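Local coordinates for thioredoxin family protein (Streptococcus pneumoniae, PDB 2YP6) that probably acts as a thiol-disulfide oxidoreductase, a surface-exposed thioredoxin-fold lipoprotein that contributes to extracellular oxidative stress resistance, at residues P50-Q55 / E103-I108; L91-A96 / I172-A177; Q123-Q128 / I133-D138. All blocks are in the same frame, centred on the assembly; numbering follows the deposited sequence.

Interaction 1: P50-Q55 / E103-I108; sequences PDFTLQ and EILTVI
The ring of Phe-52 meets Leu-105 at its edge: CZ of Phe-52 lies 4.2 Å from CD1 of Leu-105, and that methyl sits near the ring plane. The ring reaches it because CG of Phe-52 stands between the backbone N and the carbonyl carbon (chi1 58°). Leu-136 of strand 135-137, Leu-74 of strand 71-76 and Thr-143 of helix 142-146 also touch this side chain. Two residues along, Leu-54 makes the second contact, its CD1 coming 4.2 Å from CG1 of Val-107 as the two side chains cross at about a right angle. CG1, anti to the backbone N of Val-107 (chi1 -172°), is the branch that meets the leucine. The CA atoms of Leu-54 and Val-107 are 9.1 Å apart, consistent with the sheet order, in which strand 135-137 separates strands 53-56 and 102-108. All four side chains leave their backbones toward the other segment, so the contact bridges that intervening strand on one face of the sheet. With one ring-to-methyl and one methyl-to-methyl approach, both at van der Waals distance, and no hydrogen bond between the segments, this 123 Å² contact is apolar, non-directional cohesion within the thioredoxin-fold core.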
ATOM      1  N   PRO A  50      12.342   3.083   1.895  1.00 15.51           N
ATOM      2  CA  PRO A  50      13.114   1.841   1.842  1.00 20.77           C
ATOM      3  C   PRO A  50      12.677   0.949   0.676  1.00 18.76           C
ATOM      4  O   PRO A  50      11.493   0.812   0.341  1.00 14.70           O
ATOM      5  CB  PRO A  50      12.807   1.177   3.189  1.00 18.95           C
ATOM      6  CG  PRO A  50      12.423   2.283   4.100  1.00 17.08           C
ATOM      7  CD  PRO A  50      11.724   3.294   3.223  1.00 15.11           C
ATOM      8  N   ASP A  51      13.666   0.384   0.015  1.00 18.66           N
ATOM      9  CA  ASP A  51      13.411  -0.537  -1.069  1.00 20.43           C
ATOM     10  C   ASP A  51      12.782  -1.829  -0.565  1.00 21.20           C
ATOM     11  O   ASP A  51      12.976  -2.221   0.582  1.00 19.20           O
ATOM     12  CB  ASP A  51      14.708  -0.886  -1.769  1.00 23.87           C
ATOM     13  CG  ASP A  51      15.136   0.175  -2.734  1.00 35.60           C
ATOM     14  OD1 ASP A  51      14.538   0.237  -3.830  1.00 37.69           O
ATOM     15  OD2 ASP A  51      16.064   0.931  -2.394  1.00 39.68           O
ATOM     16  N   PHE A  52      12.041  -2.477  -1.448  1.00 17.23           N
ATOM     17  CA  PHE A  52      11.527  -3.808  -1.202  1.00 13.37           C
ATOM     18  C   PHE A  52      11.326  -4.584  -2.488  1.00 14.67           C
ATOM     19  O   PHE A  52      11.182  -4.009  -3.591  1.00 16.45           O
ATOM     20  CB  PHE A  52      10.241  -3.767  -0.356  1.00 17.76           C
ATOM     21  CG  PHE A  52       9.132  -2.960  -0.967  1.00 15.85           C
ATOM     22  CD1 PHE A  52       8.349  -3.481  -1.990  1.00 13.43           C
ATOM     23  CD2 PHE A  52       8.858  -1.686  -0.507  1.00 15.63           C
ATOM     24  CE1 PHE A  52       7.311  -2.725  -2.569  1.00 15.58           C
ATOM     25  CE2 PHE A  52       7.823  -0.922  -1.070  1.00 21.39           C
ATOM     26  CZ  PHE A  52       7.051  -1.441  -2.087  1.00 16.18           C
ATOM     27  N   THR A  53      11.367  -5.908  -2.335  1.00 21.16           N
ATOM     28  CA  THR A  53      11.112  -6.864  -3.402  1.00 20.62           C
ATOM     29  C   THR A  53      10.144  -7.898  -2.826  1.00 20.21           C
ATOM     30  O   THR A  53      10.509  -8.672  -1.934  1.00 21.16           O
ATOM     31  CB  THR A  53      12.403  -7.529  -3.899  1.00 23.43           C
ATOM     32  OG1 THR A  53      13.290  -6.515  -4.397  1.00 24.09           O
ATOM     33  CG2 THR A  53      12.120  -8.519  -5.024  1.00 25.28           C
ATOM     34  N   LEU A  54       8.911  -7.883  -3.327  1.00 19.15           N
ATOM     35  CA  LEU A  54       7.855  -8.771  -2.803  1.00 18.89           C
ATOM     36  C   LEU A  54       7.044  -9.457  -3.909  1.00 19.80           C
ATOM     37  O   LEU A  54       6.873  -8.888  -4.990  1.00 19.94           O
ATOM     38  CB  LEU A  54       6.898  -7.947  -1.964  1.00 16.75           C
ATOM     39  CG  LEU A  54       7.501  -7.211  -0.777  1.00 15.95           C
ATOM     40  CD1 LEU A  54       6.459  -6.252  -0.180  1.00 17.28           C
ATOM     41  CD2 LEU A  54       8.056  -8.215   0.244  1.00 17.46           C
ATOM     42  N   GLN A  55       6.551 -10.663  -3.639  1.00 20.77           N
ATOM     43  CA  GLN A  55       5.585 -11.315  -4.505  1.00 21.73           C
ATOM     44  C   GLN A  55       4.197 -10.694  -4.282  1.00 20.21           C
ATOM     45  O   GLN A  55       3.791 -10.466  -3.147  1.00 18.94           O
ATOM     46  CB  GLN A  55       5.512 -12.824  -4.210  1.00 23.53           C
ATOM     47  CG  GLN A  55       6.763 -13.579  -4.573  1.00 28.72           C
ATOM     48  CD  GLN A  55       7.067 -13.479  -6.058  1.00 36.67           C
ATOM     49  OE1 GLN A  55       8.118 -12.987  -6.451  1.00 34.51           O
ATOM     50  NE2 GLN A  55       6.139 -13.950  -6.889  1.00 39.51           N
ATOM     51  N   GLU A 103       1.045   5.406  -8.663  1.00 15.50           N
ATOM     52  CA  GLU A 103       0.690   3.999  -8.633  1.00 14.56           C
ATOM     53  C   GLU A 103       0.247   3.663  -7.226  1.00 15.36           C
ATOM     54  O   GLU A 103       0.821   4.165  -6.250  1.00 14.42           O
ATOM     55  CB  GLU A 103       1.913   3.161  -8.989  1.00 19.42           C
ATOM     56  CG  GLU A 103       1.861   1.688  -8.555  1.00 32.86           C
ATOM     57  CD  GLU A 103       1.123   0.766  -9.548  1.00 42.39           C
ATOM     58  OE1 GLU A 103       0.947   1.180 -10.726  1.00 33.78           O
ATOM     59  OE2 GLU A 103       0.722  -0.369  -9.126  1.00 33.13           O
ATOM     60  N   ILE A 104      -0.737   2.785  -7.122  1.00 12.48           N
ATOM     61  CA  ILE A 104      -1.181   2.259  -5.842  1.00 11.40           C
ATOM     62  C   ILE A 104      -0.609   0.859  -5.574  1.00 11.08           C
ATOM     63  O   ILE A 104      -0.718  -0.047  -6.423  1.00 11.29           O
ATOM     64  CB  ILE A 104      -2.728   2.182  -5.785  1.00 11.26           C
ATOM     65  CG1 ILE A 104      -3.318   3.577  -5.946  1.00 13.21           C
ATOM     66  CG2 ILE A 104      -3.161   1.517  -4.520  1.00 11.29           C
ATOM     67  CD1 ILE A 104      -4.744   3.597  -6.470  1.00 14.82           C
ATOM     68  N   LEU A 105      -0.021   0.694  -4.388  1.00 10.63           N
ATOM     69  CA  LEU A 105       0.490  -0.595  -3.918  1.00 10.25           C
ATOM     70  C   LEU A 105       0.054  -0.760  -2.483  1.00 10.26           C
ATOM     71  O   LEU A 105       0.116   0.194  -1.692  1.00 11.23           O
ATOM     72  CB  LEU A 105       2.020  -0.668  -3.927  1.00 11.29           C
ATOM     73  CG  LEU A 105       2.739  -0.564  -5.263  1.00 15.11           C
ATOM     74  CD1 LEU A 105       4.252  -0.573  -5.044  1.00 15.12           C
ATOM     75  CD2 LEU A 105       2.316  -1.675  -6.187  1.00 15.98           C
ATOM     76  N   THR A 106      -0.404  -1.956  -2.140  1.00 10.18           N
ATOM     77  CA  THR A 106      -0.737  -2.237  -0.751  1.00  8.81           C
ATOM     78  C   THR A 106       0.058  -3.444  -0.308  1.00 10.97           C
ATOM     79  O   THR A 106       0.427  -4.260  -1.140  1.00 10.18           O
ATOM     80  CB  THR A 106      -2.243  -2.435  -0.509  1.00 11.60           C
ATOM     81  OG1 THR A 106      -2.631  -3.774  -0.858  1.00 13.60           O
ATOM     82  CG2 THR A 106      -3.059  -1.406  -1.299  1.00 13.22           C
ATOM     83  N   VAL A 107       0.307  -3.527   1.000  1.00 10.23           N
ATOM     84  CA  VAL A 107       1.127  -4.563   1.600  1.00  9.07           C
ATOM     85  C   VAL A 107       0.420  -5.185   2.810  1.00  9.21           C
ATOM     86  O   VAL A 107      -0.072  -4.466   3.696  1.00 10.88           O
ATOM     87  CB  VAL A 107       2.489  -3.996   2.065  1.00 10.05           C
ATOM     88  CG1 VAL A 107       3.430  -5.148   2.505  1.00 12.91           C
ATOM     89  CG2 VAL A 107       3.141  -3.119   0.973  1.00 13.79           C
ATOM     90  N   ILE A 108       0.360  -6.513   2.825  1.00 11.43           N
ATOM     91  CA  ILE A 108      -0.074  -7.268   3.999  1.00 11.41           C
ATOM     92  C   ILE A 108       1.076  -8.182   4.414  1.00 13.60           C
ATOM     93  O   ILE A 108       2.039  -8.363   3.682  1.00 12.61           O
ATOM     94  CB  ILE A 108      -1.348  -8.103   3.749  1.00 11.76           C
ATOM     95  CG1 ILE A 108      -1.082  -9.177   2.716  1.00 11.89           C
ATOM     96  CG2 ILE A 108      -2.499  -7.230   3.298  1.00 12.55           C
ATOM     97  CD1 ILE A 108      -2.136 -10.277   2.618  1.00 15.01           C
TER

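Interaction 2: L91-A96 / I172-A177; sequences LMELAA and ISNADA
ND2 of Asn-174 donates a hydrogen bond to the carbonyl O of Glu-90, one residue before segment 91-96, and the same ND2 lies 3.6 Å from CB of Glu-93. That bond turns the nitrogen toward the backbone of helix 88-96. The other end of the amide meets Leu-94: OD1 of Asn-174 is 3.6 Å from Leu-94 CB and 3.8 Å from Leu-94 CD2. Leu-94 CD1 rests 3.9 Å from CG of Asn-174, so the leucine touches the amide through both methyls, the two side chains running past one another antiparallel. CG of Leu-94 is anti to the backbone N (chi1 -164°), which carries the methyl pair alongside the amide. The Glu-93 carboxylate comes across the amide, OE1 3.7 Å from Asn-174 ND2 without a hydrogen bond, its plane turned 55° from the amide's. No hydrogen bond joins the two segments themselves. Ser-173 is the N-cap of helix 174-182: its OG accepts from Asp-176 N over 2.9 Å with an N-H...O angle of 156°, and Asn-174, the next residue, is the first of the helix. The contact therefore sets the beginning of the last helix beside the later part of helix 88-96. Both lie against the sheet, where Tyr-73 of strand 71-76 touches Leu-94 and Ala-177, and Phe-102 of strand 102-108 also meets Leu-94.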
ATOM      1  N   LEU A  91     -10.324   3.000  -1.941  1.00 12.88           N
ATOM      2  CA  LEU A  91      -9.060   2.861  -2.678  1.00 12.18           C
ATOM      3  C   LEU A  91      -9.286   2.308  -4.098  1.00 13.47           C
ATOM      4  O   LEU A  91      -8.617   2.724  -5.053  1.00 12.75           O
ATOM      5  CB  LEU A  91      -8.087   1.968  -1.909  1.00 12.17           C
ATOM      6  CG  LEU A  91      -6.658   1.935  -2.460  1.00 11.86           C
ATOM      7  CD1 LEU A  91      -6.080   3.335  -2.533  1.00 14.77           C
ATOM      8  CD2 LEU A  91      -5.784   1.007  -1.621  1.00 15.45           C
ATOM      9  N   MET A  92     -10.243   1.395  -4.244  1.00 14.28           N
ATOM     10  CA  MET A  92     -10.691   0.984  -5.585  1.00 14.50           C
ATOM     11  C   MET A  92     -11.215   2.138  -6.419  1.00 16.55           C
ATOM     12  O   MET A  92     -10.926   2.195  -7.624  1.00 15.20           O
ATOM     13  CB  MET A  92     -11.703  -0.154  -5.522  1.00 15.44           C
ATOM     14  CG  MET A  92     -11.098  -1.409  -4.913  1.00 14.85           C
ATOM     15  SD  MET A  92     -12.321  -2.670  -4.563  1.00 15.43           S
ATOM     16  CE  MET A  92     -13.111  -2.840  -6.143  1.00 16.30           C
ATOM     17  N   GLU A  93     -11.986   3.054  -5.813  1.00 15.53           N
ATOM     18  CA  GLU A  93     -12.372   4.285  -6.517  1.00 16.92           C
ATOM     19  C   GLU A  93     -11.167   5.021  -7.089  1.00 18.79           C
ATOM     20  O   GLU A  93     -11.178   5.507  -8.241  1.00 17.69           O
ATOM     21  CB  GLU A  93     -13.090   5.274  -5.589  1.00 18.35           C
ATOM     22  CG  GLU A  93     -14.536   4.968  -5.315  1.00 17.96           C
ATOM     23  CD  GLU A  93     -15.159   5.916  -4.307  1.00 18.74           C
ATOM     24  OE1 GLU A  93     -14.528   6.269  -3.287  1.00 26.89           O
ATOM     25  OE2 GLU A  93     -16.305   6.302  -4.528  1.00 23.28           O
ATOM     26  N   LEU A  94     -10.150   5.164  -6.254  1.00 17.42           N
ATOM     27  CA  LEU A  94      -8.949   5.869  -6.659  1.00 15.53           C
ATOM     28  C   LEU A  94      -8.257   5.126  -7.788  1.00 14.88           C
ATOM     29  O   LEU A  94      -7.830   5.749  -8.775  1.00 18.24           O
ATOM     30  CB  LEU A  94      -8.017   6.043  -5.464  1.00 16.12           C
ATOM     31  CG  LEU A  94      -6.896   7.066  -5.606  1.00 19.82           C
ATOM     32  CD1 LEU A  94      -7.478   8.444  -5.866  1.00 21.18           C
ATOM     33  CD2 LEU A  94      -6.063   7.064  -4.367  1.00 16.53           C
ATOM     34  N   ALA A  95      -8.170   3.806  -7.680  1.00 14.18           N
ATOM     35  CA  ALA A  95      -7.485   3.019  -8.705  1.00 16.81           C
ATOM     36  C   ALA A  95      -8.179   3.122 -10.060  1.00 19.05           C
ATOM     37  O   ALA A  95      -7.532   3.055 -11.104  1.00 18.69           O
ATOM     38  CB  ALA A  95      -7.351   1.585  -8.284  1.00 15.86           C
ATOM     39  N   ALA A  96      -9.485   3.358 -10.040  1.00 17.76           N
ATOM     40  CA  ALA A  96     -10.277   3.420 -11.254  1.00 19.44           C
ATOM     41  C   ALA A  96     -10.117   4.741 -12.000  1.00 20.89           C
ATOM     42  O   ALA A  96     -10.524   4.844 -13.149  1.00 21.77           O
ATOM     43  CB  ALA A  96     -11.758   3.199 -10.921  1.00 20.81           C
ATOM     44  N   ILE A 172      -6.689   7.765   4.524  1.00 21.90           N
ATOM     45  CA  ILE A 172      -6.633   9.107   3.940  1.00 20.01           C
ATOM     46  C   ILE A 172      -7.712   9.179   2.852  1.00 20.21           C
ATOM     47  O   ILE A 172      -7.893   8.224   2.110  1.00 19.38           O
ATOM     48  CB  ILE A 172      -5.217   9.414   3.378  1.00 17.51           C
ATOM     49  CG1 ILE A 172      -5.115  10.866   2.907  1.00 18.31           C
ATOM     50  CG2 ILE A 172      -4.827   8.445   2.269  1.00 17.49           C
ATOM     51  CD1 ILE A 172      -3.703  11.264   2.542  1.00 17.89           C
ATOM     52  N   SER A 173      -8.454  10.274   2.783  1.00 18.13           N
ATOM     53  CA  SER A 173      -9.481  10.402   1.761  1.00 18.13           C
ATOM     54  C   SER A 173      -8.806  10.492   0.398  1.00 11.60           C
ATOM     55  O   SER A 173      -7.650  10.931   0.295  1.00 12.05           O
ATOM     56  CB  SER A 173     -10.316  11.654   1.984  1.00 25.35           C
ATOM     57  OG  SER A 173      -9.528  12.797   1.740  1.00 24.32           O
ATOM     58  N   ASN A 174      -9.530  10.112  -0.640  1.00 16.65           N
ATOM     59  CA  ASN A 174      -8.989  10.204  -1.988  1.00 15.48           C
ATOM     60  C   ASN A 174      -8.678  11.671  -2.304  1.00 16.48           C
ATOM     61  O   ASN A 174      -7.646  11.963  -2.887  1.00 16.99           O
ATOM     62  CB  ASN A 174      -9.972   9.640  -3.018  1.00 15.79           C
ATOM     63  CG  ASN A 174     -10.081   8.132  -2.960  1.00 18.41           C
ATOM     64  OD1 ASN A 174      -9.254   7.454  -2.337  1.00 14.76           O
ATOM     65  ND2 ASN A 174     -11.080   7.590  -3.654  1.00 15.94           N
ATOM     66  N   ALA A 175      -9.560  12.587  -1.888  1.00 18.68           N
ATOM     67  CA  ALA A 175      -9.332  14.006  -2.131  1.00 20.88           C
ATOM     68  C   ALA A 175      -8.018  14.452  -1.493  1.00 23.31           C
ATOM     69  O   ALA A 175      -7.216  15.151  -2.109  1.00 20.24           O
ATOM     70  CB  ALA A 175     -10.495  14.844  -1.609  1.00 23.76           C
ATOM     71  N   ASP A 176      -7.798  14.054  -0.248  1.00 20.10           N
ATOM     72  CA  ASP A 176      -6.584  14.451   0.449  1.00 20.42           C
ATOM     73  C   ASP A 176      -5.360  13.804  -0.209  1.00 17.93           C
ATOM     74  O   ASP A 176      -4.319  14.445  -0.332  1.00 18.19           O
ATOM     75  CB  ASP A 176      -6.657  14.085   1.925  1.00 21.77           C
ATOM     76  CG  ASP A 176      -7.525  15.031   2.716  1.00 31.19           C
ATOM     77  OD1 ASP A 176      -7.920  16.080   2.168  1.00 28.06           O
ATOM     78  OD2 ASP A 176      -7.794  14.737   3.895  1.00 31.71           O
ATOM     79  N   ALA A 177      -5.470  12.545  -0.646  1.00 15.96           N
ATOM     80  CA  ALA A 177      -4.337  11.891  -1.296  1.00 14.67           C
ATOM     81  C   ALA A 177      -3.961  12.573  -2.619  1.00 14.61           C
ATOM     82  O   ALA A 177      -2.774  12.798  -2.901  1.00 15.93           O
ATOM     83  CB  ALA A 177      -4.608  10.378  -1.534  1.00 16.31           C
TER

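Interaction 3: Q123-Q128 / I133-D138; sequences QWFQEQ and IPVLYD
Phe-125 on helix 120-127 and Val-135 on strand 135-137 have the closest CA atoms of the two segments, 9.7 Å apart, a separation spanned by side chains. The Phe-125 ring approaches Val-135 from the opposite direction, with CE1 3.8 Å and CZ 3.9 Å from CG2 of Val-135, and the methyl stands oblique to the ring. Phe-125 has CG anti to its own nitrogen (chi1 -172°), which carries the ring from the helix toward the strand. CZ of Phe-125 also lies 4.1 Å from the backbone O of Ile-133, again oblique to the ring, and 4.3 Å from CB of Ile-133. The side-chain meetings are apolar, and no hydrogen bond crosses the segments. Within the helix, CG of Gln-128 lies 3.6 Å above one face of the Trp-124 indole, toward its rim; the Gln-128 amide is modelled donating to Trp-124 O, though its orientation is less certain. The contact belongs to the beta-alpha-beta unit formed by strand 102-108, helix 120-127 and strand 135-137. Around it, Tyr-130 meets the Phe-125 ring edge-to-face, Phe-121 touches Val-135, and the end of the Ile-133 side chain turns from Phe-125 to helix 88-96, where it meets Leu-91, Met-92 and Ala-95.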
ATOM      1  N   GLN A 123      -8.888 -15.721  -1.487  1.00 21.58           N
ATOM      2  CA  GLN A 123     -10.281 -16.127  -1.481  1.00 25.19           C
ATOM      3  C   GLN A 123     -11.113 -15.097  -0.718  1.00 27.28           C
ATOM      4  O   GLN A 123     -12.148 -14.618  -1.204  1.00 23.02           O
ATOM      5  CB  GLN A 123     -10.430 -17.530  -0.853  1.00 29.70           C
ATOM      6  CG  GLN A 123     -11.873 -17.871  -0.445  1.00 46.79           C
ATOM      7  CD  GLN A 123     -12.034 -19.276   0.164  1.00 59.75           C
ATOM      8  OE1 GLN A 123     -11.071 -19.884   0.644  1.00 59.36           O
ATOM      9  NE2 GLN A 123     -13.263 -19.785   0.146  1.00 62.26           N
ATOM     10  N   TRP A 124     -10.646 -14.735   0.470  1.00 25.88           N
ATOM     11  CA  TRP A 124     -11.314 -13.719   1.274  1.00 25.46           C
ATOM     12  C   TRP A 124     -11.407 -12.367   0.523  1.00 19.85           C
ATOM     13  O   TRP A 124     -12.450 -11.720   0.517  1.00 21.30           O
ATOM     14  CB  TRP A 124     -10.552 -13.528   2.594  1.00 25.98           C
ATOM     15  CG  TRP A 124     -11.100 -12.413   3.409  1.00 21.32           C
ATOM     16  CD1 TRP A 124     -12.165 -12.474   4.257  1.00 27.25           C
ATOM     17  CD2 TRP A 124     -10.636 -11.053   3.445  1.00 20.64           C
ATOM     18  NE1 TRP A 124     -12.382 -11.244   4.825  1.00 23.61           N
ATOM     19  CE2 TRP A 124     -11.467 -10.355   4.341  1.00 22.11           C
ATOM     20  CE3 TRP A 124      -9.600 -10.360   2.813  1.00 18.43           C
ATOM     21  CZ2 TRP A 124     -11.304  -9.000   4.609  1.00 23.83           C
ATOM     22  CZ3 TRP A 124      -9.432  -9.027   3.097  1.00 18.04           C
ATOM     23  CH2 TRP A 124     -10.276  -8.362   3.990  1.00 20.50           C
ATOM     24  N   PHE A 125     -10.309 -11.962  -0.102  1.00 17.97           N
ATOM     25  CA  PHE A 125     -10.221 -10.675  -0.791  1.00 18.72           C
ATOM     26  C   PHE A 125     -11.296 -10.601  -1.873  1.00 17.77           C
ATOM     27  O   PHE A 125     -12.043  -9.625  -1.978  1.00 19.28           O
ATOM     28  CB  PHE A 125      -8.822 -10.558  -1.399  1.00 15.59           C
ATOM     29  CG  PHE A 125      -8.494  -9.213  -1.983  1.00 16.00           C
ATOM     30  CD1 PHE A 125      -8.101  -8.170  -1.180  1.00 18.70           C
ATOM     31  CD2 PHE A 125      -8.538  -9.024  -3.343  1.00 22.34           C
ATOM     32  CE1 PHE A 125      -7.776  -6.949  -1.731  1.00 22.08           C
ATOM     33  CE2 PHE A 125      -8.216  -7.820  -3.890  1.00 22.09           C
ATOM     34  CZ  PHE A 125      -7.825  -6.786  -3.087  1.00 15.28           C
ATOM     35  N   GLN A 126     -11.380 -11.665  -2.655  1.00 24.03           N
ATOM     36  CA  GLN A 126     -12.341 -11.733  -3.753  1.00 24.17           C
ATOM     37  C   GLN A 126     -13.778 -11.743  -3.256  1.00 22.02           C
ATOM     38  O   GLN A 126     -14.653 -11.163  -3.889  1.00 24.88           O
ATOM     39  CB  GLN A 126     -12.052 -12.957  -4.621  1.00 24.74           C
ATOM     40  CG  GLN A 126     -13.183 -13.309  -5.561  1.00 45.49           C
ATOM     41  CD  GLN A 126     -12.705 -14.020  -6.821  1.00 63.48           C
ATOM     42  OE1 GLN A 126     -11.530 -14.391  -6.936  1.00 66.66           O
ATOM     43  NE2 GLN A 126     -13.618 -14.204  -7.781  1.00 64.95           N
ATOM     44  N   GLU A 127     -14.018 -12.388  -2.121  1.00 22.54           N
ATOM     45  CA  GLU A 127     -15.365 -12.507  -1.547  1.00 24.24           C
ATOM     46  C   GLU A 127     -15.882 -11.158  -1.054  1.00 23.37           C
ATOM     47  O   GLU A 127     -17.085 -10.957  -0.958  1.00 24.82           O
ATOM     48  CB  GLU A 127     -15.364 -13.453  -0.353  1.00 39.74           C
ATOM     49  CG  GLU A 127     -15.416 -14.930  -0.656  1.00 65.94           C
ATOM     50  CD  GLU A 127     -15.098 -15.771   0.578  1.00 83.17           C
ATOM     51  OE1 GLU A 127     -15.329 -15.293   1.714  1.00 83.53           O
ATOM     52  OE2 GLU A 127     -14.600 -16.904   0.412  1.00 91.76           O
ATOM     53  N   GLN A 128     -14.970 -10.263  -0.689  1.00 21.28           N
ATOM     54  CA  GLN A 128     -15.356  -8.917  -0.266  1.00 23.22           C
ATOM     55  C   GLN A 128     -15.738  -8.048  -1.458  1.00 23.07           C
ATOM     56  O   GLN A 128     -16.216  -6.936  -1.280  1.00 24.43           O
ATOM     57  CB  GLN A 128     -14.212  -8.229   0.502  1.00 25.47           C
ATOM     58  CG  GLN A 128     -13.622  -9.032   1.671  1.00 29.80           C
ATOM     59  CD  GLN A 128     -14.667  -9.671   2.559  1.00 36.16           C
ATOM     60  OE1 GLN A 128     -15.512  -8.991   3.132  1.00 34.72           O
ATOM     61  NE2 GLN A 128     -14.614 -11.001   2.675  1.00 40.48           N
ATOM     62  N   ILE A 133      -6.614  -3.787  -7.026  1.00 15.91           N
ATOM     63  CA  ILE A 133      -5.696  -3.218  -6.046  1.00 16.25           C
ATOM     64  C   ILE A 133      -4.555  -4.203  -5.864  1.00 17.25           C
ATOM     65  O   ILE A 133      -4.804  -5.325  -5.462  1.00 16.42           O
ATOM     66  CB  ILE A 133      -6.380  -3.032  -4.671  1.00 20.61           C
ATOM     67  CG1 ILE A 133      -7.480  -1.985  -4.765  1.00 28.58           C
ATOM     68  CG2 ILE A 133      -5.355  -2.627  -3.599  1.00 20.31           C
ATOM     69  CD1 ILE A 133      -7.007  -0.651  -5.279  1.00 22.25           C
ATOM     70  N   PRO A 134      -3.309  -3.802  -6.173  1.00 12.77           N
ATOM     71  CA  PRO A 134      -2.185  -4.697  -5.880  1.00 11.34           C
ATOM     72  C   PRO A 134      -2.039  -5.004  -4.412  1.00 10.67           C
ATOM     73  O   PRO A 134      -2.071  -4.107  -3.550  1.00 10.48           O
ATOM     74  CB  PRO A 134      -0.967  -3.905  -6.366  1.00 13.15           C
ATOM     75  CG  PRO A 134      -1.505  -2.971  -7.374  1.00 17.17           C
ATOM     76  CD  PRO A 134      -2.859  -2.594  -6.898  1.00 15.08           C
ATOM     77  N   VAL A 135      -1.852  -6.282  -4.118  1.00 11.01           N
ATOM     78  CA  VAL A 135      -1.558  -6.673  -2.755  1.00 12.45           C
ATOM     79  C   VAL A 135      -0.246  -7.421  -2.750  1.00 11.82           C
ATOM     80  O   VAL A 135      -0.109  -8.450  -3.411  1.00 13.84           O
ATOM     81  CB  VAL A 135      -2.645  -7.585  -2.155  1.00 13.51           C
ATOM     82  CG1 VAL A 135      -2.270  -7.984  -0.726  1.00 14.10           C
ATOM     83  CG2 VAL A 135      -4.011  -6.909  -2.189  1.00 11.19           C
ATOM     84  N   LEU A 136       0.712  -6.883  -2.009  1.00 12.13           N
ATOM     85  CA  LEU A 136       2.031  -7.473  -1.918  1.00 10.90           C
ATOM     86  C   LEU A 136       2.157  -8.232  -0.600  1.00 11.27           C
ATOM     87  O   LEU A 136       1.660  -7.785   0.435  1.00 13.04           O
ATOM     88  CB  LEU A 136       3.088  -6.386  -1.987  1.00 10.74           C
ATOM     89  CG  LEU A 136       3.031  -5.476  -3.224  1.00 11.83           C
ATOM     90  CD1 LEU A 136       4.261  -4.603  -3.219  1.00 12.43           C
ATOM     91  CD2 LEU A 136       2.899  -6.259  -4.527  1.00 12.30           C
ATOM     92  N   TYR A 137       2.852  -9.360  -0.656  1.00 13.73           N
ATOM     93  CA  TYR A 137       2.961 -10.274   0.476  1.00 12.21           C
ATOM     94  C   TYR A 137       4.283 -10.085   1.185  1.00 12.37           C
ATOM     95  O   TYR A 137       5.314 -10.562   0.725  1.00 15.10           O
ATOM     96  CB  TYR A 137       2.905 -11.699  -0.023  1.00 13.43           C
ATOM     97  CG  TYR A 137       1.539 -12.200  -0.443  1.00 14.91           C
ATOM     98  CD1 TYR A 137       0.393 -11.456  -0.221  1.00 15.47           C
ATOM     99  CD2 TYR A 137       1.404 -13.445  -1.027  1.00 22.76           C
ATOM    100  CE1 TYR A 137      -0.870 -11.938  -0.602  1.00 21.87           C
ATOM    101  CE2 TYR A 137       0.158 -13.941  -1.394  1.00 29.48           C
ATOM    102  CZ  TYR A 137      -0.974 -13.187  -1.175  1.00 28.90           C
ATOM    103  OH  TYR A 137      -2.206 -13.682  -1.557  1.00 28.77           O
ATOM    104  N   ASP A 138       4.237  -9.443   2.341  1.00 11.85           N
ATOM    105  CA  ASP A 138       5.414  -9.262   3.180  1.00 12.22           C
ATOM    106  C   ASP A 138       5.589 -10.510   4.060  1.00 17.16           C
ATOM    107  O   ASP A 138       5.354 -10.481   5.259  1.00 14.97           O
ATOM    108  CB  ASP A 138       5.245  -8.021   4.042  1.00 12.61           C
ATOM    109  CG  ASP A 138       6.551  -7.538   4.623  1.00 18.04           C
ATOM    110  OD1 ASP A 138       7.599  -7.812   4.008  1.00 24.56           O
ATOM    111  OD2 ASP A 138       6.520  -6.879   5.678  1.00 15.72           O
TER

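Overall arrangement
Interactions 1 and 3 have centres about 13 Å apart and share the mixed sheet, in which strands 102-108 and 135-137 are parallel neighbours; Thr-106 O to Leu-136 N (2.8 Å) is a probable hydrogen bond between them. Interaction 2 lies about 18 Å from interaction 1 and 17 Å from interaction 3, centre to centre. Ile-104 CD1 reaches Ala-95 CA at 3.6 Å, and Met-92 CG reaches Ile-133 CG1 at 3.7 Å, tying helix 88-96 to both. Along the chain, interactions 1 and 2 interleave, interaction 1 closes before interaction 3 opens, and interaction 3 is nested within interaction 2. Together they join sheet and flanking helices of the thioredoxin fold that carries the Cys-81/Cys-84 disulfide.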